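Local structure of isomaltose glucohydrolase (5Z3E) at residues Thr50-Tyr59 / Asp89-Trp99; Gly266-Pro274 / Leu319-Ala329. The protein hydrolyses isomaltose from its non-reducing end to beta-D-glucose and D-glucose, serving the intracellular breakdown of a starch-derived cyclic tetrasaccharide. The protein carries 1 engineered substitution. All coordinates share one frame; numbering follows the deposited sequence.

Contact 1. Residues Thr50-Tyr59 / Asp89-Trp99; sequences TRHQDAGGAY and DVASAGRFHDW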
ATOM      1  N   THR A  50      -2.938  16.759   4.809  1.00 11.56           N
ATOM      2  CA  THR A  50      -2.165  17.483   5.818  1.00 12.31           C
ATOM      3  C   THR A  50      -3.044  18.039   6.911  1.00 12.87           C
ATOM      4  O   THR A  50      -2.612  18.109   8.064  1.00 13.99           O
ATOM      5  CB  THR A  50      -1.253  18.549   5.202  1.00 13.21           C
ATOM      6  OG1 THR A  50      -2.034  19.499   4.464  1.00 14.19           O
ATOM      7  CG2 THR A  50      -0.197  17.940   4.319  1.00 13.57           C
ATOM      8  N   ARG A  51      -4.291  18.396   6.603  1.00 13.00           N
ATOM      9  CA  ARG A  51      -5.175  18.871   7.651  1.00 14.48           C
ATOM     10  C   ARG A  51      -5.486  17.766   8.636  1.00 13.96           C
ATOM     11  O   ARG A  51      -5.609  18.020   9.832  1.00 16.40           O
ATOM     12  CB  ARG A  51      -6.481  19.372   7.036  1.00 19.05           C
ATOM     13  CG  ARG A  51      -7.343  19.969   8.106  1.00 31.36           C
ATOM     14  CD  ARG A  51      -8.600  19.257   8.445  1.00 46.32           C
ATOM     15  NE  ARG A  51      -9.516  19.183   7.291  1.00 37.61           N
ATOM     16  CZ  ARG A  51     -10.794  18.801   7.364  1.00 53.29           C
ATOM     17  NH1 ARG A  51     -11.504  18.620   6.228  1.00 50.93           N
ATOM     18  NH2 ARG A  51     -11.405  18.655   8.549  1.00 61.77           N
ATOM     19  N   HIS A  52      -5.621  16.538   8.162  1.00 12.38           N
ATOM     20  CA  HIS A  52      -5.997  15.427   9.025  1.00 12.46           C
ATOM     21  C   HIS A  52      -4.828  14.703   9.669  1.00 11.52           C
ATOM     22  O   HIS A  52      -5.028  13.870  10.551  1.00 12.66           O
ATOM     23  CB  HIS A  52      -6.892  14.449   8.272  1.00 13.84           C
ATOM     24  CG  HIS A  52      -8.263  14.946   8.050  1.00 15.57           C
ATOM     25  ND1 HIS A  52      -9.147  15.104   9.079  1.00 19.18           N
ATOM     26  CD2 HIS A  52      -8.855  15.376   6.930  1.00 19.32           C
ATOM     27  CE1 HIS A  52     -10.266  15.583   8.578  1.00 24.36           C
ATOM     28  NE2 HIS A  52     -10.121  15.751   7.283  1.00 22.67           N
ATOM     29  N   GLN A  53      -3.610  14.976   9.216  1.00 11.66           N
ATOM     30  CA  GLN A  53      -2.436  14.392   9.860  1.00 11.07           C
ATOM     31  C   GLN A  53      -2.476  14.694  11.357  1.00 11.30           C
ATOM     32  O   GLN A  53      -2.744  15.810  11.776  1.00 13.12           O
ATOM     33  CB  GLN A  53      -1.177  14.941   9.224  1.00 11.24           C
ATOM     34  CG  GLN A  53       0.116  14.299   9.713  1.00 10.82           C
ATOM     35  CD  GLN A  53       1.308  14.694   8.875  1.00 10.33           C
ATOM     36  OE1 GLN A  53       1.286  15.716   8.182  1.00 11.48           O
ATOM     37  NE2 GLN A  53       2.362  13.897   8.930  1.00  9.81           N
ATOM     38  N   ASP A  54      -2.253  13.674  12.183  1.00 11.05           N
ATOM     39  CA  ASP A  54      -2.272  13.811  13.629  1.00 12.11           C
ATOM     40  C   ASP A  54      -1.136  14.687  14.067  1.00 12.70           C
ATOM     41  O   ASP A  54      -0.063  14.733  13.412  1.00 12.76           O
ATOM     42  CB  ASP A  54      -2.228  12.446  14.305  1.00 12.46           C
ATOM     43  CG  ASP A  54      -2.312  12.554  15.823  1.00 13.76           C
ATOM     44  OD1 ASP A  54      -3.394  12.916  16.336  1.00 15.00           O
ATOM     45  OD2 ASP A  54      -1.289  12.327  16.500  1.00 13.84           O
ATOM     46  N   ALA A  55      -1.319  15.306  15.227  1.00 14.87           N
ATOM     47  CA  ALA A  55      -0.294  16.077  15.868  1.00 16.10           C
ATOM     48  C   ALA A  55       1.042  15.321  15.994  1.00 14.45           C
ATOM     49  O   ALA A  55       2.072  15.985  15.919  1.00 15.32           O
ATOM     50  CB  ALA A  55      -0.764  16.567  17.248  1.00 19.40           C
ATOM     51  N   GLY A  56       0.998  14.050  16.230  1.00 12.88           N
ATOM     52  CA  GLY A  56       2.234  13.289  16.386  1.00 11.60           C
ATOM     53  C   GLY A  56       2.877  12.810  15.080  1.00  9.68           C
ATOM     54  O   GLY A  56       3.928  12.189  15.148  1.00  9.15           O
ATOM     55  N   GLY A  57       2.240  13.069  13.940  1.00  9.81           N
ATOM     56  CA  GLY A  57       2.770  12.737  12.642  1.00  9.84           C
ATOM     57  C   GLY A  57       2.019  11.666  11.870  1.00  8.92           C
ATOM     58  O   GLY A  57       2.152  11.590  10.641  1.00  9.03           O
ATOM     59  N   ALA A  58       1.237  10.828  12.557  1.00  9.17           N
ATOM     60  CA  ALA A  58       0.557   9.756  11.847  1.00  9.30           C
ATOM     61  C   ALA A  58      -0.449  10.324  10.852  1.00  9.00           C
ATOM     62  O   ALA A  58      -1.116  11.327  11.108  1.00  9.94           O
ATOM     63  CB  ALA A  58      -0.229   8.843  12.821  1.00 10.26           C
ATOM     64  N   TYR A  59      -0.600   9.646   9.720  1.00  9.24           N
ATOM     65  CA  TYR A  59      -1.742   9.892   8.835  1.00  9.70           C
ATOM     66  C   TYR A  59      -2.865   8.944   9.249  1.00  9.81           C
ATOM     67  O   TYR A  59      -2.675   7.743   9.252  1.00 11.15           O
ATOM     68  CB  TYR A  59      -1.409   9.667   7.362  1.00  9.80           C
ATOM     69  CG  TYR A  59      -0.390  10.615   6.775  1.00  9.40           C
ATOM     70  CD1 TYR A  59      -0.583  11.990   6.771  1.00  9.94           C
ATOM     71  CD2 TYR A  59       0.770  10.129   6.173  1.00  9.24           C
ATOM     72  CE1 TYR A  59       0.335  12.841   6.200  1.00 10.00           C
ATOM     73  CE2 TYR A  59       1.685  10.968   5.595  1.00  9.32           C
ATOM     74  CZ  TYR A  59       1.483  12.330   5.610  1.00  9.53           C
ATOM     75  OH  TYR A  59       2.436  13.119   5.020  1.00 10.74           O
ATOM     76  N   ASP A  89       5.812  18.298  -0.097  1.00 12.11           N
ATOM     77  CA  ASP A  89       5.659  18.706   1.298  1.00 11.91           C
ATOM     78  C   ASP A  89       6.582  17.836   2.169  1.00 10.71           C
ATOM     79  O   ASP A  89       6.200  16.824   2.751  1.00 11.33           O
ATOM     80  CB  ASP A  89       4.212  18.660   1.747  1.00 12.29           C
ATOM     81  CG  ASP A  89       3.978  19.306   3.082  1.00 12.00           C
ATOM     82  OD1 ASP A  89       4.923  19.451   3.879  1.00 12.26           O
ATOM     83  OD2 ASP A  89       2.803  19.680   3.343  1.00 14.24           O
ATOM     84  N   VAL A  90       7.848  18.241   2.175  1.00 11.16           N
ATOM     85  CA  VAL A  90       8.895  17.513   2.869  1.00 10.84           C
ATOM     86  C   VAL A  90       8.614  17.460   4.353  1.00 10.42           C
ATOM     87  O   VAL A  90       8.848  16.423   4.994  1.00 11.15           O
ATOM     88  CB  VAL A  90      10.242  18.158   2.561  1.00 12.22           C
ATOM     89  CG1 VAL A  90      11.372  17.542   3.340  1.00 14.05           C
ATOM     90  CG2 VAL A  90      10.572  18.092   1.053  1.00 15.58           C
ATOM     91  N   ALA A  91       8.078  18.531   4.916  1.00 10.36           N
ATOM     92  CA  ALA A  91       7.823  18.565   6.337  1.00 10.96           C
ATOM     93  C   ALA A  91       6.770  17.530   6.733  1.00 10.02           C
ATOM     94  O   ALA A  91       6.981  16.759   7.663  1.00  9.99           O
ATOM     95  CB  ALA A  91       7.388  19.968   6.778  1.00 13.23           C
ATOM     96  N   SER A  92       5.632  17.499   6.033  1.00  9.88           N
ATOM     97  CA  SER A  92       4.570  16.580   6.403  1.00  9.68           C
ATOM     98  C   SER A  92       5.016  15.132   6.260  1.00  9.07           C
ATOM     99  O   SER A  92       4.783  14.316   7.159  1.00  8.87           O
ATOM    100  CB  SER A  92       3.336  16.830   5.534  1.00 10.46           C
ATOM    101  OG  SER A  92       2.361  15.824   5.738  1.00 10.96           O
ATOM    102  N   ALA A  93       5.620  14.799   5.126  1.00  8.83           N
ATOM    103  CA  ALA A  93       6.081  13.426   4.936  1.00  8.75           C
ATOM    104  C   ALA A  93       7.086  13.048   6.017  1.00  7.81           C
ATOM    105  O   ALA A  93       7.042  11.935   6.545  1.00  7.92           O
ATOM    106  CB  ALA A  93       6.668  13.261   3.539  1.00  9.88           C
ATOM    107  N   GLY A  94       8.009  13.946   6.328  1.00  8.41           N
ATOM    108  CA  GLY A  94       8.994  13.660   7.351  1.00  8.19           C
ATOM    109  C   GLY A  94       8.396  13.409   8.703  1.00  7.65           C
ATOM    110  O   GLY A  94       8.916  12.582   9.469  1.00  8.04           O
ATOM    111  N   ARG A  95       7.326  14.116   9.040  1.00  7.73           N
ATOM    112  CA  ARG A  95       6.667  13.894  10.322  1.00  8.11           C
ATOM    113  C   ARG A  95       5.998  12.515  10.373  1.00  7.46           C
ATOM    114  O   ARG A  95       5.971  11.894  11.441  1.00  7.68           O
ATOM    115  CB  ARG A  95       5.670  14.982  10.665  1.00  9.64           C
ATOM    116  CG  ARG A  95       6.356  16.348  10.929  1.00 12.85           C
ATOM    117  CD  ARG A  95       5.618  17.167  11.981  1.00 15.67           C
ATOM    118  NE  ARG A  95       5.736  16.510  13.246  1.00 14.60           N
ATOM    119  CZ  ARG A  95       4.675  16.462  14.172  1.00 13.93           C
ATOM    120  NH1 ARG A  95       4.845  15.802  15.258  1.00 16.63           N
ATOM    121  NH2 ARG A  95       3.516  17.098  13.917  1.00 17.84           N
ATOM    122  N   PHE A  96       5.455  12.046   9.246  1.00  7.43           N
ATOM    123  CA  PHE A  96       4.953  10.685   9.194  1.00  7.25           C
ATOM    124  C   PHE A  96       6.084   9.684   9.438  1.00  6.76           C
ATOM    125  O   PHE A  96       5.940   8.761  10.241  1.00  6.92           O
ATOM    126  CB  PHE A  96       4.264  10.407   7.851  1.00  7.57           C
ATOM    127  CG  PHE A  96       3.901   8.964   7.692  1.00  8.02           C
ATOM    128  CD1 PHE A  96       2.833   8.427   8.396  1.00  9.77           C
ATOM    129  CD2 PHE A  96       4.651   8.143   6.874  1.00  9.51           C
ATOM    130  CE1 PHE A  96       2.527   7.086   8.259  1.00 12.91           C
ATOM    131  CE2 PHE A  96       4.327   6.820   6.751  1.00 12.30           C
ATOM    132  CZ  PHE A  96       3.274   6.299   7.440  1.00 14.33           C
ATOM    133  N   HIS A  97       7.206   9.846   8.752  1.00  6.59           N
ATOM    134  CA  HIS A  97       8.321   8.931   8.948  1.00  6.38           C
ATOM    135  C   HIS A  97       8.846   9.005  10.364  1.00  6.18           C
ATOM    136  O   HIS A  97       9.214   7.978  10.944  1.00  6.38           O
ATOM    137  CB  HIS A  97       9.400   9.152   7.906  1.00  6.61           C
ATOM    138  CG  HIS A  97       8.912   8.843   6.541  1.00  6.74           C
ATOM    139  ND1 HIS A  97       8.395   7.609   6.230  1.00  6.95           N
ATOM    140  CD2 HIS A  97       8.806   9.630   5.444  1.00  7.39           C
ATOM    141  CE1 HIS A  97       8.001   7.668   4.973  1.00  7.34           C
ATOM    142  NE2 HIS A  97       8.222   8.876   4.472  1.00  7.78           N
ATOM    143  N   ASP A  98       8.880  10.210  10.950  1.00  6.37           N
ATOM    144  CA  ASP A  98       9.249  10.318  12.363  1.00  6.57           C
ATOM    145  C   ASP A  98       8.331   9.469  13.212  1.00  6.58           C
ATOM    146  O   ASP A  98       8.781   8.747  14.114  1.00  6.87           O
ATOM    147  CB  ASP A  98       9.136  11.775  12.832  1.00  6.78           C
ATOM    148  CG  ASP A  98      10.240  12.698  12.370  1.00  7.01           C
ATOM    149  OD1 ASP A  98      11.317  12.215  11.914  1.00  6.98           O
ATOM    150  OD2 ASP A  98      10.027  13.930  12.493  1.00  8.15           O
ATOM    151  N   TRP A  99       7.034   9.588  12.989  1.00  6.66           N
ATOM    152  CA  TRP A  99       6.064   8.855  13.791  1.00  6.92           C
ATOM    153  C   TRP A  99       6.296   7.359  13.666  1.00  6.54           C
ATOM    154  O   TRP A  99       6.385   6.656  14.681  1.00  6.85           O
ATOM    155  CB  TRP A  99       4.644   9.259  13.407  1.00  7.30           C
ATOM    156  CG  TRP A  99       3.614   8.483  14.156  1.00  7.84           C
ATOM    157  CD1 TRP A  99       3.179   8.703  15.416  1.00  8.99           C
ATOM    158  CD2 TRP A  99       2.919   7.320  13.686  1.00  8.06           C
ATOM    159  NE1 TRP A  99       2.270   7.750  15.782  1.00  9.75           N
ATOM    160  CE2 TRP A  99       2.076   6.885  14.739  1.00  8.80           C
ATOM    161  CE3 TRP A  99       2.909   6.617  12.484  1.00  9.16           C
ATOM    162  CZ2 TRP A  99       1.268   5.779  14.611  1.00  9.85           C
ATOM    163  CZ3 TRP A  99       2.095   5.537  12.360  1.00 10.24           C
ATOM    164  CH2 TRP A  99       1.289   5.116  13.416  1.00 10.70           C
TER
HETATM  165  O   HOH W   1       2.778  17.542  10.765  1.00 59.89           O
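Gln53 and Ser92 meet where the loop after helix 32-52 folds back over helix 90-105, both helices belonging to the (alpha/alpha)6 barrel of glycoside hydrolase family 15. From Gln53 CB, the chain sends CG anti to the backbone N (chi1 -174°) and stays extended, which carries the amide to the helix. CD faces Ser92 OG. OE1 accepts a hydrogen bond from Ser92 OG at 2.7 Å, the donor tilted from the carbonyl plane. NE2 uses both hydrogens, one on Ser92 O at 3.0 Å with a nearly straight bond (172°), the other on Gly57 O of its own loop. Ser92 O also accepts the helical bond from Phe96 N. Tyr59 OH donates to Ser92 OG at 2.8 Å, OG lying at the ring edge near its plane; the serine hydroxyl thus accepts from the tyrosine and donates to the glutamine. With an alanine here instead of Gln53, Ser92 OG would probably lose its acceptor, and Ser92 O and Gly57 O the amide that ties them together. Further on, Asp54 to Gly57 form a type I turn, tightened by an Asx turn from Asp54 OD2 to Gly56 N. Arg95 grips the turn end-on: NH1 and NH2 both donate to Ala55 O, at 2.9 and 2.7 Å. Gly57 presses so close to Arg95 O that a beta carbon would clash. The Tyr59 and Phe96 rings lie nearly parallel but slid apart, Tyr59 CE2 reaching Phe96 CB at 3.5 Å. Finally, Ala58 CB sits over the face of Trp99, 3.6 Å from the centroid of its six-membered ring.

Contact 2. Residues Gly266-Pro274 / Leu319-Ala329; sequences GSLPACVVP and LSALLGWNLAA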
ATOM      1  N   GLY A 266      -6.882  -7.072  -7.432  1.00  8.96           N
ATOM      2  CA  GLY A 266      -6.590  -5.757  -7.930  1.00  9.72           C
ATOM      3  C   GLY A 266      -5.326  -5.120  -7.362  1.00  9.13           C
ATOM      4  O   GLY A 266      -4.815  -4.161  -7.920  1.00  9.89           O
ATOM      5  N   SER A 267      -4.808  -5.654  -6.253  1.00  8.48           N
ATOM      6  CA  SER A 267      -3.544  -5.181  -5.701  1.00  8.68           C
ATOM      7  C   SER A 267      -2.326  -5.639  -6.491  1.00  8.26           C
ATOM      8  O   SER A 267      -1.233  -5.104  -6.300  1.00  8.80           O
ATOM      9  CB  SER A 267      -3.402  -5.625  -4.249  1.00  8.69           C
ATOM     10  OG  SER A 267      -3.307  -7.032  -4.133  1.00  8.73           O
ATOM     11  N   LEU A 268      -2.483  -6.639  -7.348  1.00  8.04           N
ATOM     12  CA  LEU A 268      -1.315  -7.246  -7.973  1.00  8.28           C
ATOM     13  C   LEU A 268      -0.426  -6.310  -8.799  1.00  8.40           C
ATOM     14  O   LEU A 268       0.789  -6.529  -8.830  1.00  8.87           O
ATOM     15  CB  LEU A 268      -1.698  -8.463  -8.813  1.00  8.26           C
ATOM     16  CG  LEU A 268      -2.146  -9.678  -8.007  1.00  8.12           C
ATOM     17  CD1 LEU A 268      -2.587 -10.768  -8.955  1.00  8.44           C
ATOM     18  CD2 LEU A 268      -1.015 -10.184  -7.108  1.00  8.91           C
ATOM     19  N   PRO A 269      -0.962  -5.279  -9.467  1.00  8.91           N
ATOM     20  CA  PRO A 269      -0.043  -4.409 -10.208  1.00  9.41           C
ATOM     21  C   PRO A 269       1.024  -3.766  -9.318  1.00  8.63           C
ATOM     22  O   PRO A 269       2.074  -3.386  -9.830  1.00  9.03           O
ATOM     23  CB  PRO A 269      -0.982  -3.388 -10.859  1.00 10.31           C
ATOM     24  CG  PRO A 269      -2.276  -4.171 -11.044  1.00 10.20           C
ATOM     25  CD  PRO A 269      -2.371  -4.957  -9.754  1.00  9.59           C
ATOM     26  N   ALA A 270       0.782  -3.611  -8.011  1.00  8.66           N
ATOM     27  CA  ALA A 270       1.804  -3.059  -7.126  1.00  8.59           C
ATOM     28  C   ALA A 270       3.085  -3.882  -7.143  1.00  8.51           C
ATOM     29  O   ALA A 270       4.160  -3.373  -6.840  1.00  8.83           O
ATOM     30  CB  ALA A 270       1.282  -2.960  -5.720  1.00  9.08           C
ATOM     31  N   CYS A 271       2.976  -5.177  -7.462  1.00  8.78           N
ATOM     32  CA  CYS A 271       4.130  -6.045  -7.572  1.00  9.11           C
ATOM     33  C   CYS A 271       5.045  -5.694  -8.743  1.00  9.24           C
ATOM     34  O   CYS A 271       6.189  -6.162  -8.790  1.00 10.86           O
ATOM     35  CB  CYS A 271       3.664  -7.475  -7.747  1.00 10.53           C
ATOM     36  SG  CYS A 271       2.784  -8.126  -6.328  1.00 13.55           S
ATOM     37  N   VAL A 272       4.526  -4.907  -9.686  1.00  9.05           N
ATOM     38  CA  VAL A 272       5.310  -4.394 -10.800  1.00  9.08           C
ATOM     39  C   VAL A 272       5.841  -3.035 -10.366  1.00  8.28           C
ATOM     40  O   VAL A 272       7.006  -2.926  -9.950  1.00  9.11           O
ATOM     41  CB  VAL A 272       4.475  -4.371 -12.108  1.00  9.38           C
ATOM     42  CG1 VAL A 272       5.340  -3.898 -13.249  1.00 10.19           C
ATOM     43  CG2 VAL A 272       3.883  -5.734 -12.395  1.00 10.51           C
ATOM     44  N   VAL A 273       4.995  -2.013 -10.384  1.00  8.42           N
ATOM     45  CA  VAL A 273       5.326  -0.708  -9.826  1.00  8.73           C
ATOM     46  C   VAL A 273       4.424  -0.465  -8.622  1.00  7.83           C
ATOM     47  O   VAL A 273       3.198  -0.551  -8.737  1.00  8.44           O
ATOM     48  CB  VAL A 273       5.116   0.399 -10.884  1.00 11.24           C
ATOM     49  CG1 VAL A 273       5.359   1.763 -10.315  1.00 12.33           C
ATOM     50  CG2 VAL A 273       5.975   0.135 -12.099  1.00 13.05           C
ATOM     51  N   PRO A 274       4.984  -0.171  -7.440  1.00  7.81           N
ATOM     52  CA  PRO A 274       6.381   0.212  -7.192  1.00  8.28           C
ATOM     53  C   PRO A 274       7.277  -0.903  -6.691  1.00  8.11           C
ATOM     54  O   PRO A 274       8.462  -0.661  -6.504  1.00  9.63           O
ATOM     55  CB  PRO A 274       6.240   1.274  -6.104  1.00  9.06           C
ATOM     56  CG  PRO A 274       5.085   0.779  -5.276  1.00  8.87           C
ATOM     57  CD  PRO A 274       4.114   0.206  -6.298  1.00  8.68           C
ATOM     58  N   LEU A 319      -7.145   1.397  -6.262  1.00  8.96           N
ATOM     59  CA  LEU A 319      -6.795   0.352  -7.202  1.00  8.87           C
ATOM     60  C   LEU A 319      -6.831   0.863  -8.645  1.00  8.79           C
ATOM     61  O   LEU A 319      -5.988   0.459  -9.449  1.00  9.00           O
ATOM     62  CB  LEU A 319      -7.658  -0.879  -7.035  1.00  9.24           C
ATOM     63  CG  LEU A 319      -7.479  -1.635  -5.717  1.00  9.45           C
ATOM     64  CD1 LEU A 319      -8.404  -2.822  -5.675  1.00 10.41           C
ATOM     65  CD2 LEU A 319      -6.018  -2.068  -5.522  1.00  9.90           C
ATOM     66  N   SER A 320      -7.779   1.740  -8.972  1.00  9.19           N
ATOM     67  CA  SER A 320      -7.725   2.411 -10.272  1.00  9.15           C
ATOM     68  C   SER A 320      -6.464   3.251 -10.407  1.00  9.05           C
ATOM     69  O   SER A 320      -5.847   3.286 -11.465  1.00  9.33           O
ATOM     70  CB  SER A 320      -8.975   3.251 -10.457  1.00  9.99           C
ATOM     71  OG  SER A 320     -10.103   2.424 -10.571  1.00 10.98           O
ATOM     72  N   ALA A 321      -6.058   3.901  -9.319  1.00  9.20           N
ATOM     73  CA  ALA A 321      -4.847   4.697  -9.349  1.00  9.26           C
ATOM     74  C   ALA A 321      -3.628   3.807  -9.521  1.00  9.08           C
ATOM     75  O   ALA A 321      -2.706   4.138 -10.263  1.00  9.68           O
ATOM     76  CB  ALA A 321      -4.716   5.502  -8.071  1.00 10.05           C
ATOM     77  N   LEU A 322      -3.588   2.687  -8.799  1.00  9.05           N
ATOM     78  CA  LEU A 322      -2.483   1.746  -8.909  1.00  8.98           C
ATOM     79  C   LEU A 322      -2.343   1.200 -10.328  1.00  8.83           C
ATOM     80  O   LEU A 322      -1.235   1.098 -10.870  1.00  9.17           O
ATOM     81  CB  LEU A 322      -2.717   0.615  -7.904  1.00  9.38           C
ATOM     82  CG  LEU A 322      -1.681  -0.473  -7.879  1.00 10.17           C
ATOM     83  CD1 LEU A 322      -0.314   0.047  -7.480  1.00 10.48           C
ATOM     84  CD2 LEU A 322      -2.154  -1.566  -6.931  1.00 10.72           C
ATOM     85  N   LEU A 323      -3.470   0.814 -10.933  1.00  8.79           N
ATOM     86  CA  LEU A 323      -3.425   0.329 -12.304  1.00  8.90           C
ATOM     87  C   LEU A 323      -2.971   1.451 -13.235  1.00  8.75           C
ATOM     88  O   LEU A 323      -2.124   1.230 -14.108  1.00  9.34           O
ATOM     89  CB  LEU A 323      -4.765  -0.275 -12.729  1.00  9.36           C
ATOM     90  CG  LEU A 323      -4.777  -0.883 -14.127  1.00 10.08           C
ATOM     91  CD1 LEU A 323      -3.715  -1.958 -14.327  1.00 11.98           C
ATOM     92  CD2 LEU A 323      -6.159  -1.453 -14.430  1.00 11.83           C
ATOM     93  N   GLY A 324      -3.512   2.657 -13.054  1.00  9.16           N
ATOM     94  CA  GLY A 324      -3.088   3.765 -13.879  1.00  9.58           C
ATOM     95  C   GLY A 324      -1.591   4.048 -13.789  1.00  9.20           C
ATOM     96  O   GLY A 324      -0.941   4.335 -14.795  1.00  9.90           O
ATOM     97  N   TRP A 325      -1.048   3.986 -12.567  1.00  8.95           N
ATOM     98  CA  TRP A 325       0.384   4.203 -12.333  1.00  9.02           C
ATOM     99  C   TRP A 325       1.182   3.178 -13.128  1.00  8.89           C
ATOM    100  O   TRP A 325       2.162   3.482 -13.788  1.00  9.55           O
ATOM    101  CB  TRP A 325       0.603   4.087 -10.837  1.00  9.34           C
ATOM    102  CG  TRP A 325       1.993   4.305 -10.304  1.00  9.49           C
ATOM    103  CD1 TRP A 325       3.126   4.728 -10.941  1.00 10.27           C
ATOM    104  CD2 TRP A 325       2.345   4.137  -8.933  1.00  9.01           C
ATOM    105  NE1 TRP A 325       4.153   4.823 -10.030  1.00 10.50           N
ATOM    106  CE2 TRP A 325       3.701   4.467  -8.799  1.00  9.64           C
ATOM    107  CE3 TRP A 325       1.637   3.730  -7.803  1.00  8.97           C
ATOM    108  CZ2 TRP A 325       4.367   4.406  -7.559  1.00 10.07           C
ATOM    109  CZ3 TRP A 325       2.283   3.669  -6.599  1.00  9.89           C
ATOM    110  CH2 TRP A 325       3.624   4.002  -6.479  1.00 10.09           C
ATOM    111  N   ASN A 326       0.730   1.919 -13.050  1.00  8.67           N
ATOM    112  CA  ASN A 326       1.375   0.837 -13.766  1.00  8.62           C
ATOM    113  C   ASN A 326       1.272   0.988 -15.294  1.00  9.19           C
ATOM    114  O   ASN A 326       2.239   0.689 -16.007  1.00  9.97           O
ATOM    115  CB  ASN A 326       0.844  -0.495 -13.273  1.00  8.65           C
ATOM    116  CG  ASN A 326       1.656  -0.949 -12.091  1.00  8.38           C
ATOM    117  OD1 ASN A 326       2.712  -1.560 -12.292  1.00  9.03           O
ATOM    118  ND2 ASN A 326       1.255  -0.561 -10.889  1.00  8.57           N
ATOM    119  N   LEU A 327       0.137   1.473 -15.777  1.00  9.36           N
ATOM    120  CA  LEU A 327       0.002   1.731 -17.210  1.00  9.70           C
ATOM    121  C   LEU A 327       0.942   2.847 -17.643  1.00 10.07           C
ATOM    122  O   LEU A 327       1.621   2.728 -18.666  1.00 11.17           O
ATOM    123  CB  LEU A 327      -1.453   2.062 -17.522  1.00  9.97           C
ATOM    124  CG  LEU A 327      -2.403   0.874 -17.420  1.00 10.20           C
ATOM    125  CD1 LEU A 327      -3.860   1.333 -17.399  1.00 10.95           C
ATOM    126  CD2 LEU A 327      -2.176  -0.125 -18.538  1.00 11.55           C
ATOM    127  N   ALA A 328       1.021   3.920 -16.853  1.00 10.36           N
ATOM    128  CA  ALA A 328       1.927   5.016 -17.182  1.00 11.03           C
ATOM    129  C   ALA A 328       3.368   4.518 -17.279  1.00 10.87           C
ATOM    130  O   ALA A 328       4.097   4.829 -18.209  1.00 11.72           O
ATOM    131  CB  ALA A 328       1.818   6.133 -16.174  1.00 11.87           C
ATOM    132  N   ALA A 329       3.766   3.695 -16.300  1.00 10.83           N
ATOM    133  CA  ALA A 329       5.129   3.199 -16.245  1.00 11.14           C
ATOM    134  C   ALA A 329       5.457   2.298 -17.421  1.00 11.13           C
ATOM    135  O   ALA A 329       6.637   2.159 -17.792  1.00 13.34           O
ATOM    136  CB  ALA A 329       5.346   2.443 -14.922  1.00 12.59           C
TER
HETATM  137  O   HOH W   2      -4.858  -2.204  -9.925  1.00 13.39           O
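Helix 317-329 of the (alpha/alpha)6 barrel holds the loop 266-274 by apolar packing and by one buried amide, Asn326, which makes both direct hydrogen bonds between the segments, pairing with the backbone N and O of Val273. Its OD1 accepts Val273 N at 3.0 Å and its ND2 donates to Val273 O at 2.9 Å, each bond lying in the plane of the accepting carbonyl, on a lone pair. ND2 also donates to Leu322 O at 3.0 Å, in a nearly straight bond (170°), on the face opposite the one used by Asn326 N. Beside the amide, Val273 CG1 rests over the face of Trp325, 3.6 Å from the centroid of the five-membered ring and displaced toward the rim; CG1 stands anti to the backbone N (chi1 176°), which sets it over the indole, while CG2 packs on Ala329 CB. The peptide bond to Pro274 is cis, and CG of this proline meets Trp325 CH2 at 3.7 Å. Nearer the start of the helical segment, Leu322 CD1 touches Ala270 CB, and a water bridges Gly266 O to Leu319 O. With OD1 facing an N-H and ND2 facing two carbonyls, a flipped amide would set like against like, so the bonds select one amide orientation and probably steady the loop backbone at Val273.

Contacts 1 and 2 follow one another along the chain, the first closing before the second opens, and they lie on opposite sides of the chain's centre. Their own centres are 25 Å apart, and their nearest atoms about 13 Å, so they do not touch. Contact 2 is the one near the chemistry. The side chain of Ser267 is about 7 Å from that of Asp195, a predicted proton acceptor, and the side chain of Leu319 about 10 Å from that of Ala355, the engineered residue at the position inferred to hold a proton acceptor. Contact 1, less deeply buried, joins the loop after helix 32-52 to helix 90-105, away from these sites.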